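Local coordinates for protein yersinopine synthase (Yersinia pestis, PDB 6C4M) that catalyses the NADPH-dependent reductive condensation of pyruvate with an amino-acid-derived intermediate, the last step in making the metallophore yersinopine, at residues V148-N153 with E467-S472; A272-E277 with Q436-F441; A387-Y390 with L396-L399. One frame throughout, in Å; residues are numbered along the deposited sequence.

Contact 1: residues V148-N153 with E467-S472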
loop_
_atom_site.group_PDB
_atom_site.type_symbol
_atom_site.label_atom_id
_atom_site.label_comp_id
_atom_site.label_asym_id
_atom_site.label_seq_id
_atom_site.Cartn_x
_atom_site.Cartn_y
_atom_site.Cartn_z
ATOM N N VAL A 148 -5.282 -9.299 39.139
ATOM C CA VAL A 148 -4.891 -10.555 39.778
ATOM C C VAL A 148 -4.348 -10.316 41.185
ATOM O O VAL A 148 -4.635 -11.094 42.108
ATOM C CB VAL A 148 -3.881 -11.290 38.888
ATOM C CG1 VAL A 148 -3.270 -12.501 39.591
ATOM C CG2 VAL A 148 -4.597 -11.666 37.611
ATOM N N GLN A 149 -3.535 -9.271 41.381
ATOM C CA GLN A 149 -3.050 -8.975 42.731
ATOM C C GLN A 149 -4.209 -8.824 43.694
ATOM O O GLN A 149 -4.177 -9.311 44.840
ATOM C CB GLN A 149 -2.253 -7.676 42.770
ATOM C CG GLN A 149 -0.846 -7.713 42.286
ATOM C CD GLN A 149 -0.212 -6.359 42.499
ATOM O OE1 GLN A 149 0.000 -5.633 41.551
ATOM N NE2 GLN A 149 0.018 -5.988 43.755
ATOM N N ASN A 150 -5.204 -8.050 43.267
ATOM C CA ASN A 150 -6.331 -7.748 44.137
ATOM C C ASN A 150 -7.042 -9.023 44.564
ATOM O O ASN A 150 -7.355 -9.211 45.745
ATOM C CB ASN A 150 -7.297 -6.807 43.411
ATOM C CG ASN A 150 -8.415 -6.351 44.292
ATOM O OD1 ASN A 150 -9.408 -7.052 44.455
ATOM N ND2 ASN A 150 -8.251 -5.186 44.895
ATOM N N LEU A 151 -7.314 -9.919 43.611
ATOM C CA LEU A 151 -7.992 -11.167 43.957
ATOM C C LEU A 151 -7.150 -12.010 44.899
ATOM O O LEU A 151 -7.659 -12.595 45.863
ATOM C CB LEU A 151 -8.307 -11.967 42.694
ATOM C CG LEU A 151 -9.271 -11.341 41.664
ATOM C CD1 LEU A 151 -9.461 -12.305 40.491
ATOM C CD2 LEU A 151 -10.611 -11.015 42.276
ATOM N N LEU A 152 -5.867 -12.150 44.599
ATOM C CA LEU A 152 -5.007 -12.949 45.467
ATOM C C LEU A 152 -4.945 -12.362 46.869
ATOM O O LEU A 152 -4.987 -13.099 47.869
ATOM C CB LEU A 152 -3.604 -13.038 44.856
ATOM C CG LEU A 152 -3.520 -13.883 43.581
ATOM C CD1 LEU A 152 -2.126 -13.722 42.881
ATOM C CD2 LEU A 152 -3.769 -15.351 43.922
ATOM N N ASN A 153 -4.824 -11.038 46.965
ATOM C CA ASN A 153 -4.762 -10.402 48.271
ATOM C C ASN A 153 -6.018 -10.706 49.067
ATOM O O ASN A 153 -5.944 -10.940 50.277
ATOM C CB ASN A 153 -4.553 -8.892 48.140
ATOM C CG ASN A 153 -4.617 -8.168 49.488
ATOM O OD1 ASN A 153 -5.659 -7.615 49.858
ATOM N ND2 ASN A 153 -3.507 -8.191 50.241
ATOM N N GLU A 467 -9.073 -0.570 39.645
ATOM C CA GLU A 467 -9.009 0.760 40.252
ATOM C C GLU A 467 -8.710 0.659 41.746
ATOM O O GLU A 467 -7.908 1.436 42.278
ATOM C CB GLU A 467 -10.329 1.517 40.050
ATOM C CG GLU A 467 -10.324 2.879 40.773
ATOM C CD GLU A 467 -11.663 3.586 40.741
ATOM O OE1 GLU A 467 -12.650 2.982 40.271
ATOM O OE2 GLU A 467 -11.722 4.747 41.207
ATOM N N GLN A 468 -9.379 -0.274 42.432
ATOM C CA GLN A 468 -9.180 -0.465 43.870
ATOM C C GLN A 468 -7.733 -0.832 44.160
ATOM O O GLN A 468 -7.097 -0.251 45.045
ATOM C CB GLN A 468 -10.140 -1.546 44.394
ATOM C CG GLN A 468 -10.181 -1.687 45.916
ATOM C CD GLN A 468 -10.714 -3.062 46.388
ATOM O OE1 GLN A 468 -11.336 -3.804 45.623
ATOM N NE2 GLN A 468 -10.454 -3.396 47.643
ATOM N N GLN A 469 -7.186 -1.781 43.405
ATOM C CA GLN A 469 -5.809 -2.191 43.655
ATOM C C GLN A 469 -4.838 -1.041 43.424
ATOM O O GLN A 469 -3.930 -0.821 44.230
ATOM C CB GLN A 469 -5.448 -3.383 42.780
ATOM C CG GLN A 469 -4.058 -3.933 43.066
ATOM C CD GLN A 469 -3.943 -4.460 44.478
ATOM O OE1 GLN A 469 -4.930 -4.959 45.052
ATOM N NE2 GLN A 469 -2.750 -4.333 45.062
ATOM N N TRP A 470 -5.005 -0.308 42.315
ATOM C CA TRP A 470 -4.093 0.775 41.967
ATOM C C TRP A 470 -4.116 1.890 43.010
ATOM O O TRP A 470 -3.068 2.427 43.381
ATOM C CB TRP A 470 -4.453 1.330 40.586
ATOM C CG TRP A 470 -3.613 2.481 40.190
ATOM C CD1 TRP A 470 -2.384 2.430 39.626
ATOM C CD2 TRP A 470 -3.933 3.867 40.333
ATOM N NE1 TRP A 470 -1.911 3.688 39.415
ATOM C CE2 TRP A 470 -2.838 4.593 39.843
ATOM C CE3 TRP A 470 -5.044 4.563 40.828
ATOM C CZ2 TRP A 470 -2.819 5.986 39.801
ATOM C CZ3 TRP A 470 -5.017 5.947 40.810
ATOM C CH2 TRP A 470 -3.908 6.644 40.299
ATOM N N ARG A 471 -5.311 2.280 43.466
ATOM C CA ARG A 471 -5.419 3.341 44.468
ATOM C C ARG A 471 -4.794 2.936 45.799
ATOM O O ARG A 471 -4.360 3.799 46.567
ATOM C CB ARG A 471 -6.884 3.718 44.688
ATOM C CG ARG A 471 -7.519 4.446 43.507
ATOM C CD ARG A 471 -8.808 5.117 43.966
ATOM N NE ARG A 471 -9.642 5.575 42.854
ATOM C CZ ARG A 471 -9.580 6.784 42.301
ATOM N NH1 ARG A 471 -8.725 7.699 42.738
ATOM N NH2 ARG A 471 -10.387 7.076 41.297
ATOM N N SER A 472 -4.748 1.645 46.089
ATOM C CA SER A 472 -4.185 1.164 47.345
ATOM C C SER A 472 -2.670 1.268 47.397
ATOM O O SER A 472 -2.088 0.881 48.418
ATOM C CB SER A 472 -4.594 -0.289 47.565
ATOM O OG SER A 472 -3.839 -1.167 46.744
HETATM O O HOH W 1 -5.640 -5.333 47.691
#
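N150 and Q469 face each other where the short helical segments 148-153 and 467-471 cross almost perpendicularly, at 86° with axes 9.1 Å apart. Helix 144-154 lies between strands 134-137 and 161-165, which pair in parallel, so it is the crossover helix of a beta-alpha-beta unit in the Rossmann-type nucleotide-binding fold; helix 459-471 is the last helix of the modelled chain. The join is a small patch at the surface, away from the annotated sites, and it is polar: amide side chains carry the contact, with one oxygen also against a backbone CA. The N150 and Q469 side chains run antiparallel past one another. Q469 leaves its helix with CG anti to the backbone N and then bends at chi2, a turn that lays its amide against the backbone of the crossing helix, with OE1 3.3 Å from N150 CA. The same oxygen receives a weak hydrogen bond from N150 ND2, its N-H bent to 137°, and the two amide planes stand 76° apart. A second weak bond runs from N150 ND2 to Q468 OE1 at 3.5 Å; the extended Q468 side chain is set nearly perpendicular to N150. One amide nitrogen thus reaches toward two neighbouring glutamines without a short, straight bond to either. Q149 runs roughly perpendicular to Q469, its CB 4.0 Å from Q469 CD. Behind the contact, V148 and L152 pack on V162 of strand 161-165, while E467 rests on L416 and A419 of helix 401-419, so a nucleotide-binding domain helix meets the C-terminal helical bundle here. A water lies 2.8 Å from Q469 OE1 and 3.1 Å from N153 OD1.

Contact 2: residues A272-E277 with Q436-F441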
loop_
_atom_site.group_PDB
_atom_site.type_symbol
_atom_site.label_atom_id
_atom_site.label_comp_id
_atom_site.label_asym_id
_atom_site.label_seq_id
_atom_site.Cartn_x
_atom_site.Cartn_y
_atom_site.Cartn_z
ATOM N N ALA A 272 -18.390 -7.063 7.699
ATOM C CA ALA A 272 -18.020 -8.431 7.338
ATOM C C ALA A 272 -18.298 -9.387 8.487
ATOM O O ALA A 272 -18.716 -10.531 8.284
ATOM C CB ALA A 272 -16.536 -8.485 6.961
ATOM N N LEU A 273 -18.069 -8.920 9.697
ATOM C CA LEU A 273 -18.237 -9.760 10.873
ATOM C C LEU A 273 -19.700 -10.129 11.069
ATOM O O LEU A 273 -20.032 -11.287 11.350
ATOM C CB LEU A 273 -17.701 -9.014 12.086
ATOM C CG LEU A 273 -18.176 -9.473 13.455
ATOM C CD1 LEU A 273 -17.584 -10.854 13.723
ATOM C CD2 LEU A 273 -17.734 -8.467 14.487
ATOM N N PHE A 274 -20.587 -9.151 10.925
ATOM C CA PHE A 274 -21.987 -9.333 11.282
ATOM C C PHE A 274 -22.888 -9.713 10.110
ATOM O O PHE A 274 -24.068 -10.019 10.346
ATOM C CB PHE A 274 -22.528 -8.064 11.937
ATOM C CG PHE A 274 -22.073 -7.865 13.353
ATOM C CD1 PHE A 274 -22.397 -8.794 14.358
ATOM C CD2 PHE A 274 -21.347 -6.748 13.698
ATOM C CE1 PHE A 274 -21.976 -8.602 15.684
ATOM C CE2 PHE A 274 -20.925 -6.545 14.999
ATOM C CZ PHE A 274 -21.250 -7.479 16.012
ATOM N N TYR A 275 -22.381 -9.682 8.868
ATOM C CA TYR A 275 -23.096 -10.136 7.671
ATOM C C TYR A 275 -22.299 -11.295 7.084
ATOM O O TYR A 275 -21.570 -11.129 6.093
ATOM C CB TYR A 275 -23.252 -9.005 6.656
ATOM C CG TYR A 275 -24.239 -7.954 7.078
ATOM C CD1 TYR A 275 -23.844 -6.889 7.871
ATOM C CD2 TYR A 275 -25.596 -8.045 6.706
ATOM C CE1 TYR A 275 -24.769 -5.910 8.267
ATOM C CE2 TYR A 275 -26.514 -7.093 7.122
ATOM C CZ TYR A 275 -26.095 -6.025 7.882
ATOM O OH TYR A 275 -26.985 -5.068 8.291
ATOM N N PRO A 276 -22.411 -12.487 7.668
ATOM C CA PRO A 276 -21.470 -13.566 7.338
ATOM C C PRO A 276 -21.498 -13.996 5.902
ATOM O O PRO A 276 -20.626 -14.776 5.500
ATOM C CB PRO A 276 -21.920 -14.713 8.246
ATOM C CG PRO A 276 -23.330 -14.431 8.540
ATOM C CD PRO A 276 -23.435 -12.930 8.614
ATOM N N GLU A 277 -22.466 -13.539 5.118
ATOM C CA GLU A 277 -22.588 -13.984 3.744
ATOM C C GLU A 277 -21.772 -13.148 2.770
ATOM O O GLU A 277 -21.590 -13.573 1.626
ATOM C CB GLU A 277 -24.066 -13.980 3.326
ATOM C CG GLU A 277 -24.509 -15.268 2.670
ATOM C CD GLU A 277 -24.114 -16.499 3.470
ATOM O OE1 GLU A 277 -24.470 -16.577 4.667
ATOM O OE2 GLU A 277 -23.421 -17.378 2.909
ATOM N N GLN A 436 -23.234 -0.496 18.617
ATOM C CA GLN A 436 -24.385 -0.262 17.737
ATOM C C GLN A 436 -24.532 -1.368 16.698
ATOM O O GLN A 436 -25.641 -1.846 16.447
ATOM C CB GLN A 436 -24.260 1.088 17.061
ATOM C CG GLN A 436 -25.420 1.407 16.115
ATOM C CD GLN A 436 -25.381 2.836 15.687
ATOM O OE1 GLN A 436 -24.551 3.218 14.866
ATOM N NE2 GLN A 436 -26.229 3.662 16.292
ATOM N N ALA A 437 -23.425 -1.809 16.105
ATOM C CA ALA A 437 -23.466 -2.924 15.158
ATOM C C ALA A 437 -23.896 -4.223 15.831
ATOM O O ALA A 437 -24.621 -5.037 15.239
ATOM C CB ALA A 437 -22.090 -3.110 14.520
ATOM N N LEU A 438 -23.397 -4.477 17.041
ATOM C CA LEU A 438 -23.811 -5.665 17.775
ATOM C C LEU A 438 -25.304 -5.612 18.080
ATOM O O LEU A 438 -26.011 -6.615 17.936
ATOM C CB LEU A 438 -23.008 -5.779 19.072
ATOM C CG LEU A 438 -23.395 -6.925 20.005
ATOM C CD1 LEU A 438 -23.262 -8.272 19.292
ATOM C CD2 LEU A 438 -22.593 -6.914 21.331
ATOM N N LYS A 439 -25.803 -4.456 18.517
ATOM C CA LYS A 439 -27.236 -4.354 18.799
ATOM C C LYS A 439 -28.050 -4.627 17.541
ATOM O O LYS A 439 -29.079 -5.311 17.591
ATOM C CB LYS A 439 -27.590 -2.971 19.354
ATOM C CG LYS A 439 -27.124 -2.709 20.805
ATOM C CD LYS A 439 -27.599 -1.321 21.321
ATOM C CE LYS A 439 -27.017 -0.961 22.713
ATOM N NZ LYS A 439 -27.238 0.488 23.069
ATOM N N ALA A 440 -27.595 -4.112 16.397
ATOM C CA ALA A 440 -28.331 -4.325 15.154
ATOM C C ALA A 440 -28.322 -5.796 14.776
ATOM O O ALA A 440 -29.347 -6.339 14.348
ATOM C CB ALA A 440 -27.747 -3.468 14.016
ATOM N N PHE A 441 -27.201 -6.477 14.999
ATOM C CA PHE A 441 -27.139 -7.910 14.722
ATOM C C PHE A 441 -28.087 -8.702 15.630
ATOM O O PHE A 441 -28.794 -9.606 15.170
ATOM C CB PHE A 441 -25.715 -8.420 14.900
ATOM C CG PHE A 441 -25.611 -9.916 14.864
ATOM C CD1 PHE A 441 -25.697 -10.598 13.656
ATOM C CD2 PHE A 441 -25.468 -10.640 16.035
ATOM C CE1 PHE A 441 -25.605 -11.981 13.611
ATOM C CE2 PHE A 441 -25.384 -12.024 16.008
ATOM C CZ PHE A 441 -25.450 -12.698 14.800
#
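F274, the last residue of helix 267-274, pushes its ring against one side of helix 425-445, and the side-chain packing is apolar. The aliphatic contacts come first: A437 CB lies 3.7 Å from F274 CE2, and L438 CD1 comes within 3.8 Å of F274 CE1. With chi1 at -75°, CG is anti to the carbonyl carbon, which directs the ring at the helix. Backbone is met as well, since A437 O sits over the centre of one ring face, 3.9 Å above the plane, while L273 CD2 covers the opposite face nearer its rim. The aromatic contact is with F441, whose CB is 3.4 Å from F274 CD1. Their centroids are 5.3 Å apart and the planes 34° from each other, an oblique pair. F441 also meets W397 edge-to-face, and F274 is covered further by V389 and L399; just beyond, the carbonyl of F274 makes a weak hydrogen bond with R444. These neighbours place the contact where a helix end, the long helix 425-445 and the 390-398 hairpin meet. Its hold therefore rests on close fit and burial of hydrophobic surface, with little directional bonding.

Contact 3: residues A387-Y390 with L396-L399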
loop_
_atom_site.group_PDB
_atom_site.type_symbol
_atom_site.label_atom_id
_atom_site.label_comp_id
_atom_site.label_asym_id
_atom_site.label_seq_id
_atom_site.Cartn_x
_atom_site.Cartn_y
_atom_site.Cartn_z
ATOM N N ALA A 387 -12.784 -13.080 10.680
ATOM C CA ALA A 387 -13.741 -14.102 11.059
ATOM C C ALA A 387 -15.113 -13.469 11.275
ATOM O O ALA A 387 -15.225 -12.305 11.667
ATOM C CB ALA A 387 -13.269 -14.824 12.334
ATOM N N THR A 388 -16.158 -14.250 11.026
ATOM C CA THR A 388 -17.534 -13.783 11.134
ATOM C C THR A 388 -18.230 -14.391 12.346
ATOM O O THR A 388 -17.778 -15.382 12.934
ATOM C CB THR A 388 -18.339 -14.139 9.870
ATOM O OG1 THR A 388 -18.559 -15.557 9.806
ATOM C CG2 THR A 388 -17.622 -13.698 8.607
ATOM N N VAL A 389 -19.376 -13.805 12.691
ATOM C CA VAL A 389 -20.272 -14.437 13.653
ATOM C C VAL A 389 -20.575 -15.847 13.176
ATOM O O VAL A 389 -20.570 -16.120 11.969
ATOM C CB VAL A 389 -21.577 -13.651 13.844
ATOM C CG1 VAL A 389 -21.305 -12.334 14.531
ATOM C CG2 VAL A 389 -22.297 -13.448 12.487
ATOM N N TYR A 390 -20.901 -16.730 14.117
ATOM C CA TYR A 390 -21.122 -18.134 13.819
ATOM C C TYR A 390 -22.066 -18.704 14.867
ATOM O O TYR A 390 -22.202 -18.160 15.965
ATOM C CB TYR A 390 -19.797 -18.905 13.804
ATOM C CG TYR A 390 -19.109 -18.973 15.149
ATOM C CD1 TYR A 390 -19.404 -19.995 16.060
ATOM C CD2 TYR A 390 -18.166 -18.024 15.524
ATOM C CE1 TYR A 390 -18.777 -20.068 17.302
ATOM C CE2 TYR A 390 -17.527 -18.088 16.781
ATOM C CZ TYR A 390 -17.838 -19.119 17.659
ATOM O OH TYR A 390 -17.241 -19.210 18.905
ATOM N N LEU A 396 -26.791 -21.215 18.750
ATOM C CA LEU A 396 -26.661 -19.891 19.330
ATOM C C LEU A 396 -25.521 -19.152 18.653
ATOM O O LEU A 396 -24.451 -19.726 18.402
ATOM C CB LEU A 396 -26.396 -19.974 20.832
ATOM C CG LEU A 396 -27.560 -20.438 21.718
ATOM C CD1 LEU A 396 -27.081 -20.525 23.179
ATOM C CD2 LEU A 396 -28.757 -19.510 21.577
ATOM N N TRP A 397 -25.745 -17.865 18.401
ATOM C CA TRP A 397 -24.759 -17.054 17.699
ATOM C C TRP A 397 -23.652 -16.586 18.632
ATOM O O TRP A 397 -23.910 -16.172 19.770
ATOM C CB TRP A 397 -25.430 -15.843 17.061
ATOM C CG TRP A 397 -26.278 -16.190 15.900
ATOM C CD1 TRP A 397 -27.637 -16.329 15.886
ATOM C CD2 TRP A 397 -25.828 -16.440 14.563
ATOM N NE1 TRP A 397 -28.054 -16.652 14.623
ATOM C CE2 TRP A 397 -26.967 -16.730 13.790
ATOM C CE3 TRP A 397 -24.567 -16.445 13.944
ATOM C CZ2 TRP A 397 -26.892 -17.022 12.423
ATOM C CZ3 TRP A 397 -24.493 -16.746 12.602
ATOM C CH2 TRP A 397 -25.659 -17.020 11.848
ATOM N N HIS A 398 -22.415 -16.648 18.130
ATOM C CA HIS A 398 -21.215 -16.186 18.824
ATOM C C HIS A 398 -20.472 -15.149 17.990
ATOM O O HIS A 398 -20.554 -15.132 16.760
ATOM C CB HIS A 398 -20.206 -17.319 19.079
ATOM C CG HIS A 398 -20.601 -18.287 20.145
ATOM N ND1 HIS A 398 -19.908 -18.403 21.332
ATOM C CD2 HIS A 398 -21.584 -19.215 20.186
ATOM C CE1 HIS A 398 -20.468 -19.344 22.071
ATOM N NE2 HIS A 398 -21.485 -19.855 21.398
ATOM N N LEU A 399 -19.694 -14.328 18.677
ATOM C CA LEU A 399 -18.610 -13.569 18.072
ATOM C C LEU A 399 -17.327 -14.383 18.067
ATOM O O LEU A 399 -17.044 -15.090 19.043
ATOM C CB LEU A 399 -18.374 -12.291 18.853
ATOM C CG LEU A 399 -19.533 -11.306 18.727
ATOM C CD1 LEU A 399 -19.534 -10.382 19.918
ATOM C CD2 LEU A 399 -19.386 -10.520 17.441
#
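Y390 lays its ring over H398 CB, which sits on one face 3.6 Å from the ring centroid, a CH-pi contact. The two residues form an antiparallel hydrogen-bonded pair in the two-stranded beta hairpin of strands 390-391 and 397-398, and their side chains project from the same face of it. The tyrosine takes the crowded chi1 position, CG between the backbone N and the carbonyl carbon (66°), and this swings the ring across toward its partner. The imidazole lies nearly parallel to the phenol ring, at 9°, but the rings are slid apart and barely overlap, so it is the histidine CB, not its ring, that covers the tyrosine face, toward its rim. H398 NE2 is held by D392 in the hairpin connection, a bond that helps fix the rotation of the imidazole; D392 also accepts from the amide of L396. The H398 side chain is about 7 Å from the bound NADP and from the side chain of R54, a residue of the NADP site, which places this hairpin beside the cofactor pocket. Two backbone bonds close the pair, Y390 N to H398 O at 3.1 Å and H398 N to Y390 O. From V389 and L399 the contact continues into the interior. V389 CG1 meets L399 CD2 at 3.9 Å, while V389 CG2 approaches the indole of W397 at CZ3, 4.0 Å away. V389 and L399 pack on L273 and F274 of helix 267-274, and W397 packs on V445 of helix 425-445, so the hairpin has one side on the helices. The tryptophan also passes close to the opposite strand, its CE3 3.5 Å from Y390 C.

Along the chain, residues 148-153 come first, in a helix of the nucleotide-binding domain, and their partner 467-472 is not reached until the last helix. Contact 1 thus closes a loop of more than 300 residues that encloses the other two contacts. Within it, contact 2 joins helix 267-274 to helix 425-445, spanning 158 residues, and contact 3, a hairpin with five residues between its segments, falls inside that span. Nothing crosses. Contacts 2 and 3 touch, their centres about 9 Å apart, and L273 O probably accepts a hydrogen bond from V389 N. Contact 1 stands apart, its nearest atoms about 23 Å from either.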